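Local coordinates for putative surface anchored protein (Clostridium perfringens B, PDB 4NI6) that is a putative surface-anchored adhesin whose Ig-like repeat domains probably form a shaft stabilised by self-generated internal Thr-Gln ester cross-links, at residues Val33-Ile37 with Val99-Asn103. Residues are numbered along the deposited sequence; the frame is centred on the assembly and turned at random.
Sequences VKDTI and VVFEN
D35 and E102 meet carboxylate to carboxylate between the two sheets of an Ig-like beta sandwich. Strand segments 33-37 and 99-103 belong to opposing sheets; their axes cross at -45° and come within 9.0 Å, so the contact is made entirely by side chains reaching inward. Followed outward, D35 starts with CB lying 3.6 Å from E102 OE1. Its CG, anti to the backbone N (chi1 -163°), is flanked by V100 CG1 and E102 OE1, with CG of D35 3.6 Å from V100 CG1. Both carboxylate oxygens touch that methyl. OD1 lies beside V100, 3.8 Å from its CG1, and also comes close to Q135 OE1 on strand 121-139. OD2 is nearer, 3.5 Å from V100 CG1. It also faces E102 OE1 at 2.7 Å, and the two acid planes are only 17° apart. E102 arrives from the opposite direction; its chain is bent at chi2, and CG and OE1 both lie near D35 OD2. I37 crosses it at about a right angle, CG1 lying 3.8 Å from E102 CD. At the other end, V33 and V100 continue the apolar packing more loosely. T5 on strand 3-9 touches both acids and, with Q135, is probably the Thr-Gln pair of the ester cross-link, so this buried acid pair would sit beside the bond joining the first and last strands of the domain. The methyl I37 CD1 closes the group, 3.7 Å from E102 OE1.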
loop_
_atom_site.group_PDB
_atom_site.type_symbol
_atom_site.label_atom_id
_atom_site.label_comp_id
_atom_site.label_asym_id
_atom_site.label_seq_id
_atom_site.Cartn_x
_atom_site.Cartn_y
_atom_site.Cartn_z
ATOM N N VAL A 33 0.128 -8.621 7.046
ATOM C CA VAL A 33 -0.458 -7.553 6.240
ATOM C C VAL A 33 0.245 -7.525 4.890
ATOM O O VAL A 33 1.465 -7.418 4.825
ATOM C CB VAL A 33 -0.293 -6.177 6.907
ATOM C CG1 VAL A 33 -0.913 -5.064 6.050
ATOM C CG2 VAL A 33 -0.930 -6.187 8.288
ATOM N N LYS A 34 -0.537 -7.727 3.844
ATOM C CA LYS A 34 -0.033 -7.705 2.475
ATOM C C LYS A 34 -0.850 -6.685 1.693
ATOM O O LYS A 34 -1.909 -6.220 2.137
ATOM C CB LYS A 34 -0.197 -9.081 1.812
ATOM C CG LYS A 34 0.649 -10.184 2.407
ATOM C CD LYS A 34 0.382 -11.502 1.702
ATOM C CE LYS A 34 0.682 -12.682 2.615
ATOM N NZ LYS A 34 1.120 -13.879 1.848
ATOM N N ASP A 35 -0.298 -6.191 0.592
ATOM C CA ASP A 35 -1.019 -5.227 -0.227
ATOM C C ASP A 35 -0.828 -5.575 -1.704
ATOM O O ASP A 35 0.273 -5.971 -2.114
ATOM C CB ASP A 35 -0.449 -3.822 0.009
ATOM C CG ASP A 35 -1.366 -2.709 -0.474
ATOM O OD1 ASP A 35 -2.544 -2.715 -0.026
ATOM O OD2 ASP A 35 -0.932 -1.798 -1.223
ATOM N N THR A 36 -1.935 -5.568 -2.423
ATOM C CA THR A 36 -1.910 -5.738 -3.885
ATOM C C THR A 36 -2.049 -4.384 -4.566
ATOM O O THR A 36 -2.910 -3.576 -4.202
ATOM C CB THR A 36 -3.050 -6.661 -4.315
ATOM O OG1 THR A 36 -2.862 -7.920 -3.656
ATOM C CG2 THR A 36 -3.050 -6.911 -5.779
ATOM N N ILE A 37 -1.178 -4.117 -5.547
ATOM C CA ILE A 37 -1.099 -2.818 -6.246
ATOM C C ILE A 37 -1.383 -3.013 -7.739
ATOM O O ILE A 37 -0.648 -3.748 -8.418
ATOM C CB ILE A 37 0.305 -2.176 -6.075
ATOM C CG1 ILE A 37 0.743 -2.052 -4.596
ATOM C CG2 ILE A 37 0.336 -0.804 -6.758
ATOM C CD1 ILE A 37 1.481 -3.260 -4.055
ATOM N N VAL A 99 -4.043 1.982 7.651
ATOM C CA VAL A 99 -4.183 2.129 6.196
ATOM C C VAL A 99 -2.830 2.008 5.508
ATOM O O VAL A 99 -1.823 2.443 6.027
ATOM C CB VAL A 99 -4.904 3.459 5.862
ATOM C CG1 VAL A 99 -4.093 4.682 6.291
ATOM C CG2 VAL A 99 -5.289 3.566 4.385
ATOM N N VAL A 100 -2.875 1.392 4.332
ATOM C CA VAL A 100 -1.669 1.245 3.505
ATOM C C VAL A 100 -1.552 2.345 2.466
ATOM O O VAL A 100 -2.539 2.649 1.792
ATOM C CB VAL A 100 -1.636 -0.107 2.793
ATOM C CG1 VAL A 100 -0.393 -0.244 1.910
ATOM C CG2 VAL A 100 -1.690 -1.259 3.795
ATOM N N PHE A 101 -0.389 2.994 2.479
ATOM C CA PHE A 101 0.014 3.953 1.447
ATOM C C PHE A 101 1.023 3.269 0.507
ATOM O O PHE A 101 1.849 2.466 0.946
ATOM C CB PHE A 101 0.713 5.104 2.119
ATOM C CG PHE A 101 -0.179 6.104 2.804
ATOM C CD1 PHE A 101 -1.552 5.930 2.922
ATOM C CD2 PHE A 101 0.394 7.242 3.366
ATOM C CE1 PHE A 101 -2.341 6.864 3.576
ATOM C CE2 PHE A 101 -0.391 8.193 4.014
ATOM C CZ PHE A 101 -1.756 7.997 4.130
ATOM N N GLU A 102 1.019 3.658 -0.786
ATOM C CA GLU A 102 2.002 3.148 -1.765
ATOM C C GLU A 102 2.512 4.291 -2.636
ATOM O O GLU A 102 1.750 5.195 -2.973
ATOM C CB GLU A 102 1.348 2.129 -2.686
ATOM C CG GLU A 102 0.926 0.835 -2.026
ATOM C CD GLU A 102 2.057 -0.118 -1.635
ATOM O OE1 GLU A 102 1.742 -1.192 -1.036
ATOM O OE2 GLU A 102 3.242 0.217 -1.766
ATOM N N ASN A 103 3.813 4.274 -2.876
ATOM C CA ASN A 103 4.479 5.265 -3.710
ATOM C C ASN A 103 5.438 4.525 -4.630
ATOM O O ASN A 103 6.374 3.864 -4.184
ATOM C CB ASN A 103 5.245 6.181 -2.809
ATOM C CG ASN A 103 5.856 7.346 -3.547
ATOM O OD1 ASN A 103 5.317 8.448 -3.547
ATOM N ND2 ASN A 103 6.972 7.097 -4.211
#